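Local coordinates for hypothetical protein (Parabacteroides merdae, PDB 4OO3), which is of unknown function but is probably an NAD(P)-dependent oxidoreductase, with a nucleotide-binding Rossmann fold joined to a C-terminal domain built on a mixed sheet, at residues 426-429 and 430-434; 122-125 and 126-129; 206-209 and 210-213; 412-415 and 416-419. One frame throughout, in Å; residues are numbered along the deposited sequence.

Interaction 1: 426-429 and 430-434; sequences KYYT and TTSAL
The backbone carbonyl of Y427 is gripped twice by T431, from opposite faces of its plane. The amide supplies the regular helical bond, with T431 N 3.0 Å from Y427 O, and the hydroxyl adds a shorter one, with T431 OG1 2.7 Å from Y427 O. That hydroxyl folds back over the preceding turn because it stands between its own backbone N and carbonyl carbon (chi1 57°). S432 reaches the same result by another rotation: its hydroxyl lies anti to the carbonyl carbon (chi1 -67°), which brings S432 OG to 2.8 Å from Y428 O, while S432 N holds that oxygen from the other face. S432 OG also sits over one face of the Y428 ring, displaced toward the rim, 3.4 Å from Y428 CE1. The Y428 ring also stacks with Y239. Cutting Y428 back to an alanine is likely to leave Y239 without its stacking mate and S432 OG without the ring beside it. Y427 runs alongside T430, and its own hydroxyl is bonded to D147 and to the amide of M121; K426 forms a salt bridge with the same D147. Helix 419-439 thus illustrates how hydroxyls can be paid for locally: carbonyls one turn back satisfy T431 and S432, consistent with a largely buried stretch of helix packed between helix 125-140 and strand 243-255.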
loop_
_atom_site.group_PDB
_atom_site.type_symbol
_atom_site.label_atom_id
_atom_site.label_comp_id
_atom_site.label_asym_id
_atom_site.label_seq_id
_atom_site.Cartn_x
_atom_site.Cartn_y
_atom_site.Cartn_z
ATOM N N LYS A 426 7.840 9.602 -0.986
ATOM C CA LYS A 426 6.474 9.153 -1.149
ATOM C C LYS A 426 5.558 9.903 -0.196
ATOM O O LYS A 426 4.553 10.481 -0.620
ATOM C CB LYS A 426 6.410 7.657 -0.848
ATOM C CG LYS A 426 5.076 6.991 -1.100
ATOM C CD LYS A 426 4.786 5.897 -0.079
ATOM C CE LYS A 426 5.912 4.895 0.053
ATOM N NZ LYS A 426 5.692 3.892 1.115
ATOM N N TYR A 427 5.906 9.872 1.089
ATOM C CA TYR A 427 5.105 10.518 2.126
ATOM C C TYR A 427 5.155 12.042 2.043
ATOM O O TYR A 427 4.179 12.713 2.396
ATOM C CB TYR A 427 5.507 10.026 3.527
ATOM C CG TYR A 427 5.042 8.624 3.795
ATOM C CD1 TYR A 427 3.688 8.337 3.879
ATOM C CD2 TYR A 427 5.948 7.576 3.947
ATOM C CE1 TYR A 427 3.245 7.049 4.097
ATOM C CE2 TYR A 427 5.517 6.287 4.170
ATOM C CZ TYR A 427 4.161 6.032 4.242
ATOM O OH TYR A 427 3.708 4.761 4.475
ATOM N N TYR A 428 6.271 12.594 1.570
ATOM C CA TYR A 428 6.323 14.026 1.277
ATOM C C TYR A 428 5.266 14.371 0.233
ATOM O O TYR A 428 4.528 15.347 0.383
ATOM C CB TYR A 428 7.702 14.455 0.767
ATOM C CG TYR A 428 7.732 15.904 0.321
ATOM C CD1 TYR A 428 7.839 16.934 1.245
ATOM C CD2 TYR A 428 7.628 16.240 -1.020
ATOM C CE1 TYR A 428 7.858 18.261 0.849
ATOM C CE2 TYR A 428 7.646 17.567 -1.432
ATOM C CZ TYR A 428 7.759 18.572 -0.492
ATOM O OH TYR A 428 7.769 19.889 -0.900
ATOM N N THR A 429 5.194 13.559 -0.822
ATOM C CA THR A 429 4.218 13.771 -1.888
ATOM C C THR A 429 2.783 13.761 -1.346
ATOM O O THR A 429 2.019 14.695 -1.600
ATOM C CB THR A 429 4.378 12.732 -3.025
ATOM O OG1 THR A 429 5.755 12.676 -3.443
ATOM C CG2 THR A 429 3.520 13.102 -4.222
ATOM N N THR A 430 2.422 12.736 -0.575
ATOM C CA THR A 430 1.036 12.608 -0.111
ATOM C C THR A 430 0.624 13.676 0.897
ATOM O O THR A 430 -0.450 14.267 0.760
ATOM C CB THR A 430 0.745 11.236 0.502
ATOM O OG1 THR A 430 1.651 10.980 1.578
ATOM C CG2 THR A 430 0.871 10.137 -0.558
ATOM N N THR A 431 1.457 13.919 1.905
ATOM C CA THR A 431 1.112 14.904 2.941
ATOM C C THR A 431 1.108 16.347 2.411
ATOM O O THR A 431 0.288 17.160 2.835
ATOM C CB THR A 431 2.034 14.787 4.164
ATOM O OG1 THR A 431 3.402 14.930 3.759
ATOM C CG2 THR A 431 1.839 13.441 4.846
ATOM N N SER A 432 2.005 16.656 1.475
ATOM C CA SER A 432 2.017 17.966 0.812
ATOM C C SER A 432 0.751 18.203 -0.006
ATOM O O SER A 432 0.247 19.326 -0.069
ATOM C CB SER A 432 3.238 18.108 -0.100
ATOM O OG SER A 432 4.430 18.136 0.662
ATOM N N ALA A 433 0.248 17.146 -0.636
ATOM C CA ALA A 433 -0.973 17.227 -1.428
ATOM C C ALA A 433 -2.182 17.512 -0.538
ATOM O O ALA A 433 -3.077 18.265 -0.926
ATOM C CB ALA A 433 -1.179 15.942 -2.218
ATOM N N LEU A 434 -2.206 16.921 0.654
ATOM C CA LEU A 434 -3.289 17.193 1.598
ATOM C C LEU A 434 -3.374 18.681 1.906
ATOM O O LEU A 434 -4.454 19.253 1.909
ATOM C CB LEU A 434 -3.107 16.401 2.893
ATOM C CG LEU A 434 -4.173 16.617 3.971
ATOM C CD1 LEU A 434 -5.549 16.203 3.467
ATOM C CD2 LEU A 434 -3.810 15.860 5.235
#

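Interaction 2: 122-125 and 126-129; sequences AINS and QSFK
N124 caps the start of helix 125-140 through its amide oxygen, which takes the backbone N-H of S127 almost head-on: N124 OD1 and S127 N are 2.8 Å apart, with a C=O...N angle of 172°. The side chain can curl over the helix end because N124 CG lies between the backbone N and the carbonyl carbon (chi1 54°). F128 N to N124 O, at 2.8 Å, is the first regular helical bond, and K129 N to S125 O, at 3.1 Å, the next. The hydroxyl of S127 meets several partners. S127 OG accepts from I123 N at 3.1 Å, and its single proton has two candidate acceptors on N124, the side-chain OD1 at 2.6 Å from S127 OG and the backbone O. Beneath this polar knot, the methyl of A122 packs toward the backbone between S127 and F128. S125 OG is hydrogen-bonded to D435 of helix 419-439. The S127 amide, which has no carbonyl one turn back in the helix, is therefore supplied by the asparagine side chain, and S127 OG, accepting from I123 N, ties the incoming loop of the Rossmann domain to the same cap.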
loop_
_atom_site.group_PDB
_atom_site.type_symbol
_atom_site.label_atom_id
_atom_site.label_comp_id
_atom_site.label_asym_id
_atom_site.label_seq_id
_atom_site.Cartn_x
_atom_site.Cartn_y
_atom_site.Cartn_z
ATOM N N ALA A 122 2.533 8.242 7.747
ATOM C CA ALA A 122 2.201 9.632 8.079
ATOM C C ALA A 122 0.964 10.058 7.297
ATOM O O ALA A 122 0.829 9.687 6.128
ATOM C CB ALA A 122 3.369 10.559 7.773
ATOM N N ILE A 123 0.081 10.830 7.947
ATOM C CA ILE A 123 -1.199 11.272 7.363
ATOM C C ILE A 123 -1.342 12.797 7.216
ATOM O O ILE A 123 -2.405 13.287 6.828
ATOM C CB ILE A 123 -2.409 10.750 8.174
ATOM C CG1 ILE A 123 -2.436 11.348 9.586
ATOM C CG2 ILE A 123 -2.396 9.236 8.236
ATOM C CD1 ILE A 123 -3.669 10.964 10.383
ATOM N N ASN A 124 -0.282 13.530 7.544
ATOM C CA ASN A 124 -0.223 14.976 7.369
ATOM C C ASN A 124 1.210 15.489 7.556
ATOM O O ASN A 124 2.114 14.725 7.919
ATOM C CB ASN A 124 -1.194 15.707 8.314
ATOM C CG ASN A 124 -1.001 15.334 9.771
ATOM O OD1 ASN A 124 0.118 15.198 10.260
ATOM N ND2 ASN A 124 -2.102 15.188 10.480
ATOM N N SER A 125 1.410 16.780 7.301
ATOM C CA SER A 125 2.744 17.375 7.346
ATOM C C SER A 125 3.381 17.321 8.721
ATOM O O SER A 125 4.582 17.126 8.830
ATOM C CB SER A 125 2.707 18.812 6.836
ATOM O OG SER A 125 2.446 18.790 5.446
ATOM N N GLN A 126 2.574 17.491 9.762
ATOM C CA GLN A 126 3.062 17.378 11.130
ATOM C C GLN A 126 3.613 15.974 11.365
ATOM O O GLN A 126 4.741 15.820 11.827
ATOM C CB GLN A 126 1.947 17.697 12.130
ATOM C CG GLN A 126 2.329 17.518 13.590
ATOM C CD GLN A 126 1.169 17.782 14.534
ATOM O OE1 GLN A 126 0.898 18.928 14.897
ATOM N NE2 GLN A 126 0.482 16.716 14.949
ATOM N N SER A 127 2.823 14.954 11.030
ATOM C CA SER A 127 3.259 13.571 11.202
ATOM C C SER A 127 4.412 13.204 10.259
ATOM O O SER A 127 5.247 12.372 10.615
ATOM C CB SER A 127 2.088 12.583 11.063
ATOM O OG SER A 127 1.246 12.886 9.963
ATOM N N PHE A 128 4.473 13.825 9.079
ATOM C CA PHE A 128 5.608 13.628 8.169
ATOM C C PHE A 128 6.929 14.080 8.794
ATOM O O PHE A 128 7.949 13.402 8.661
ATOM C CB PHE A 128 5.410 14.371 6.846
ATOM C CG PHE A 128 6.613 14.304 5.936
ATOM C CD1 PHE A 128 6.943 13.116 5.291
ATOM C CD2 PHE A 128 7.432 15.407 5.754
ATOM C CE1 PHE A 128 8.047 13.039 4.459
ATOM C CE2 PHE A 128 8.543 15.333 4.922
ATOM C CZ PHE A 128 8.851 14.148 4.276
ATOM N N LYS A 129 6.902 15.233 9.456
ATOM C CA LYS A 129 8.072 15.743 10.171
ATOM C C LYS A 129 8.501 14.741 11.240
ATOM O O LYS A 129 9.684 14.439 11.381
ATOM C CB LYS A 129 7.767 17.109 10.798
ATOM C CG LYS A 129 8.977 18.022 10.938
ATOM C CD LYS A 129 8.579 19.489 10.808
ATOM C CE LYS A 129 9.776 20.408 10.591
ATOM N NZ LYS A 129 10.489 20.716 11.859
#

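Interaction 3: 206-209 and 210-213; sequences YLDV and NQQG
Q212 folds back across Y206. Its CB starts 3.2 Å from Y206 O. The next carbon, Q212 CG, stands over one face of the Y206 ring in a CH-pi contact, 4.1 Å from the ring centroid. A bend at chi2 (58°) then carries the amide along the ring's rim: Q212 CD is 3.4 Å from Y206 CD1, Q212 OE1 lies 3.2 Å from Y206 CD1, and NE2 ends on D218. Between Y206 and Q212 the chain makes an Asx turn that serves as the N-cap of the short, weakly bonded helix 209-212, D208 OD1 accepting from N210 N at 3.1 Å, above the carboxylate plane. D208 OD1 also forms a salt bridge with K275. D208 OD2 takes Q211 NE2 at 2.9 Å on its anti side, and a water bridges it to N210 OD1; Q211 OE1 is hydrogen-bonded to N97. Replacing D208 with an alanine would probably leave the N210 amide uncapped and Q211 NE2 without its carboxylate partner, and cost K275 this salt bridge. D208 O accepts from both Q211 N and Q212 N. G213 then ends the turn with a positive phi, in a conformation that would jam a side chain against the preceding carbonyl.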
loop_
_atom_site.group_PDB
_atom_site.type_symbol
_atom_site.label_atom_id
_atom_site.label_comp_id
_atom_site.label_asym_id
_atom_site.label_seq_id
_atom_site.Cartn_x
_atom_site.Cartn_y
_atom_site.Cartn_z
ATOM N N TYR A 206 -12.514 4.133 11.152
ATOM C CA TYR A 206 -12.070 4.072 9.762
ATOM C C TYR A 206 -12.660 5.227 8.951
ATOM O O TYR A 206 -12.024 5.742 8.042
ATOM C CB TYR A 206 -12.447 2.735 9.111
ATOM C CG TYR A 206 -11.926 2.604 7.690
ATOM C CD1 TYR A 206 -10.639 2.135 7.443
ATOM C CD2 TYR A 206 -12.711 2.966 6.597
ATOM C CE1 TYR A 206 -10.147 2.023 6.148
ATOM C CE2 TYR A 206 -12.228 2.855 5.297
ATOM C CZ TYR A 206 -10.947 2.383 5.081
ATOM O OH TYR A 206 -10.455 2.275 3.800
ATOM N N LEU A 207 -13.875 5.627 9.289
ATOM C CA LEU A 207 -14.560 6.699 8.581
ATOM C C LEU A 207 -14.268 8.086 9.173
ATOM O O LEU A 207 -14.789 9.095 8.686
ATOM C CB LEU A 207 -16.060 6.401 8.564
ATOM C CG LEU A 207 -16.416 5.107 7.821
ATOM C CD1 LEU A 207 -17.891 4.781 7.975
ATOM C CD2 LEU A 207 -16.071 5.212 6.346
ATOM N N ASP A 208 -13.442 8.129 10.220
ATOM C CA ASP A 208 -12.929 9.382 10.775
ATOM C C ASP A 208 -11.562 9.650 10.151
ATOM O O ASP A 208 -10.574 8.980 10.477
ATOM C CB ASP A 208 -12.816 9.284 12.300
ATOM C CG ASP A 208 -12.371 10.592 12.959
ATOM O OD1 ASP A 208 -12.153 11.612 12.263
ATOM O OD2 ASP A 208 -12.236 10.591 14.199
ATOM N N VAL A 209 -11.507 10.633 9.255
ATOM C CA VAL A 209 -10.270 10.946 8.529
ATOM C C VAL A 209 -9.140 11.451 9.430
ATOM O O VAL A 209 -7.990 11.487 9.000
ATOM C CB VAL A 209 -10.497 11.961 7.375
ATOM C CG1 VAL A 209 -11.471 11.391 6.346
ATOM C CG2 VAL A 209 -10.967 13.323 7.889
ATOM N N ASN A 210 -9.457 11.839 10.666
ATOM C CA ASN A 210 -8.422 12.199 11.637
ATOM C C ASN A 210 -7.683 10.975 12.184
ATOM O O ASN A 210 -6.567 11.077 12.679
ATOM C CB ASN A 210 -9.020 12.988 12.804
ATOM C CG ASN A 210 -9.551 14.352 12.388
ATOM O OD1 ASN A 210 -10.612 14.774 12.839
ATOM N ND2 ASN A 210 -8.813 15.048 11.539
ATOM N N GLN A 211 -8.317 9.815 12.103
ATOM C CA GLN A 211 -7.743 8.604 12.646
ATOM C C GLN A 211 -7.282 7.641 11.559
ATOM O O GLN A 211 -6.246 6.984 11.701
ATOM C CB GLN A 211 -8.767 7.944 13.549
ATOM C CG GLN A 211 -9.216 8.848 14.685
ATOM C CD GLN A 211 -10.007 8.096 15.726
ATOM O OE1 GLN A 211 -9.461 7.248 16.428
ATOM N NE2 GLN A 211 -11.300 8.388 15.827
ATOM N N GLN A 212 -8.051 7.556 10.478
ATOM C CA GLN A 212 -7.687 6.714 9.353
ATOM C C GLN A 212 -6.724 7.448 8.424
ATOM O O GLN A 212 -5.881 6.825 7.792
ATOM C CB GLN A 212 -8.949 6.279 8.600
ATOM C CG GLN A 212 -8.711 5.460 7.343
ATOM C CD GLN A 212 -7.927 4.178 7.581
ATOM O OE1 GLN A 212 -8.013 3.560 8.644
ATOM N NE2 GLN A 212 -7.172 3.765 6.575
ATOM N N GLY A 213 -6.843 8.771 8.365
ATOM C CA GLY A 213 -6.192 9.572 7.331
ATOM C C GLY A 213 -7.173 9.880 6.211
ATOM O O GLY A 213 -8.140 9.143 6.000
HETATM O O HOH W 1 -11.294 13.001 15.385
#

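Interaction 4: 412-415 and 416-419; sequences EGKL and PDWE
K414 and D417 are joined by a salt bridge across the bend of the chain, K414 NZ lying 3.1 Å from D417 OD1. The lysine chain bends at chi2 and chi4 to bring its ammonium group to the aspartate, and both partners are exposed, so the charge pair belongs to the surface of the loop. On the inner side the contact is apolar. L415 CB presses against the proline ring, with P416 CD at a tight 3.5 Å from it, a closeness set by the trans peptide joining the two residues. The same L415 CB meets the first residue of helix 419-439, 4.1 Å from E419 CB.

What brings E419 back toward L415 is a type I beta turn from P416 to E419, closed by the backbone bond from E419 N to P416 O at 3.1 Å. D417 is the second residue of this turn, and its carboxylate comes within salt-bridge distance of the lysine. Within the turn, E419 CG lies over one face of the W418 indole, 3.6 Å above the ring plane and displaced toward the rim. Beyond it, the E419 carboxylate is anchored by R152 and by the hydroxyl of Y146. Upstream, G413 leaves the helical conformation with a positive phi, which turns the chain off its helix.

The whole loop is a link between helix 395-412 and helix 419-439. L415 and P416 both pack on Y409 of the first helix, L415 also touches M144, and E419, at the start of the second, reaches Y146 on strand 145-147, at the edge of the parallel sheet.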
loop_
_atom_site.group_PDB
_atom_site.type_symbol
_atom_site.label_atom_id
_atom_site.label_comp_id
_atom_site.label_asym_id
_atom_site.label_seq_id
_atom_site.Cartn_x
_atom_site.Cartn_y
_atom_site.Cartn_z
ATOM N N GLU A 412 20.822 -8.315 7.608
ATOM C CA GLU A 412 21.874 -7.391 7.211
ATOM C C GLU A 412 21.805 -6.114 8.041
ATOM O O GLU A 412 22.801 -5.411 8.185
ATOM C CB GLU A 412 21.755 -7.068 5.721
ATOM C CG GLU A 412 23.085 -7.039 4.985
ATOM C CD GLU A 412 22.910 -7.231 3.492
ATOM O OE1 GLU A 412 22.104 -6.490 2.888
ATOM O OE2 GLU A 412 23.569 -8.129 2.927
ATOM N N GLY A 413 20.625 -5.820 8.583
ATOM C CA GLY A 413 20.414 -4.637 9.419
ATOM C C GLY A 413 20.095 -3.387 8.617
ATOM O O GLY A 413 19.671 -2.377 9.181
ATOM N N LYS A 414 20.278 -3.465 7.301
ATOM C CA LYS A 414 20.165 -2.316 6.423
ATOM C C LYS A 414 19.326 -2.659 5.192
ATOM O O LYS A 414 19.507 -3.710 4.577
ATOM C CB LYS A 414 21.561 -1.868 5.977
ATOM C CG LYS A 414 21.638 -0.399 5.599
ATOM C CD LYS A 414 22.550 -0.149 4.406
ATOM C CE LYS A 414 22.467 1.302 3.939
ATOM N NZ LYS A 414 22.620 1.451 2.462
ATOM N N LEU A 415 18.414 -1.760 4.840
ATOM C CA LEU A 415 17.668 -1.853 3.588
ATOM C C LEU A 415 18.530 -1.371 2.426
ATOM O O LEU A 415 19.527 -0.700 2.640
ATOM C CB LEU A 415 16.411 -0.992 3.668
ATOM C CG LEU A 415 15.379 -1.456 4.691
ATOM C CD1 LEU A 415 14.423 -0.321 5.023
ATOM C CD2 LEU A 415 14.634 -2.680 4.178
ATOM N N PRO A 416 18.145 -1.708 1.184
ATOM C CA PRO A 416 18.847 -1.125 0.033
ATOM C C PRO A 416 18.757 0.410 -0.031
ATOM O O PRO A 416 17.783 1.003 0.443
ATOM C CB PRO A 416 18.157 -1.767 -1.180
ATOM C CG PRO A 416 16.938 -2.449 -0.658
ATOM C CD PRO A 416 17.195 -2.759 0.780
ATOM N N ASP A 417 19.782 1.012 -0.629
ATOM C CA ASP A 417 19.970 2.465 -0.727
ATOM C C ASP A 417 18.705 3.293 -0.868
ATOM O O ASP A 417 18.491 4.252 -0.129
ATOM C CB ASP A 417 20.850 2.785 -1.948
ATOM C CG ASP A 417 22.324 2.559 -1.692
ATOM O OD1 ASP A 417 22.689 2.022 -0.616
ATOM O OD2 ASP A 417 23.124 2.929 -2.581
ATOM N N TRP A 418 17.892 2.929 -1.849
ATOM C CA TRP A 418 16.786 3.779 -2.289
ATOM C C TRP A 418 15.560 3.766 -1.367
ATOM O O TRP A 418 14.735 4.673 -1.440
ATOM C CB TRP A 418 16.378 3.407 -3.726
ATOM C CG TRP A 418 16.119 1.935 -3.926
ATOM C CD1 TRP A 418 17.026 0.993 -4.328
ATOM C CD2 TRP A 418 14.887 1.236 -3.710
ATOM N NE1 TRP A 418 16.432 -0.240 -4.383
ATOM C CE2 TRP A 418 15.118 -0.121 -4.018
ATOM C CE3 TRP A 418 13.606 1.628 -3.301
ATOM C CZ2 TRP A 418 14.118 -1.094 -3.925
ATOM C CZ3 TRP A 418 12.610 0.661 -3.209
ATOM C CH2 TRP A 418 12.875 -0.686 -3.521
ATOM N N GLU A 419 15.448 2.766 -0.492
ATOM C CA GLU A 419 14.196 2.530 0.246
ATOM C C GLU A 419 13.783 3.660 1.203
ATOM O O GLU A 419 12.658 4.146 1.124
ATOM C CB GLU A 419 14.234 1.185 0.984
ATOM C CG GLU A 419 13.916 -0.011 0.087
ATOM C CD GLU A 419 12.427 -0.305 -0.033
ATOM O OE1 GLU A 419 11.594 0.610 0.160
ATOM O OE2 GLU A 419 12.071 -1.470 -0.309
#

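Overall arrangement
Taken from the N terminus, the contacts run in the order interaction 2, 3, 4 and 1, strictly in series; none nests in or crosses another, since each closes only a turn of continuous chain. Interaction 2 starts helix 125-140 of the Rossmann part and is the hub in space: I123 packs against 210-213 of interaction 3 and also against L434 of interaction 1, while F128 meets Y428 and T431. Two pieces of the C-terminal family region are thereby tied to the Rossmann domain. Interaction 4 leads into helix 419-439, whose middle carries interaction 1; the centres of interactions 4 and 1 are about 22 Å apart. Interactions 3 and 4 lie farthest apart, about 31 Å between centres.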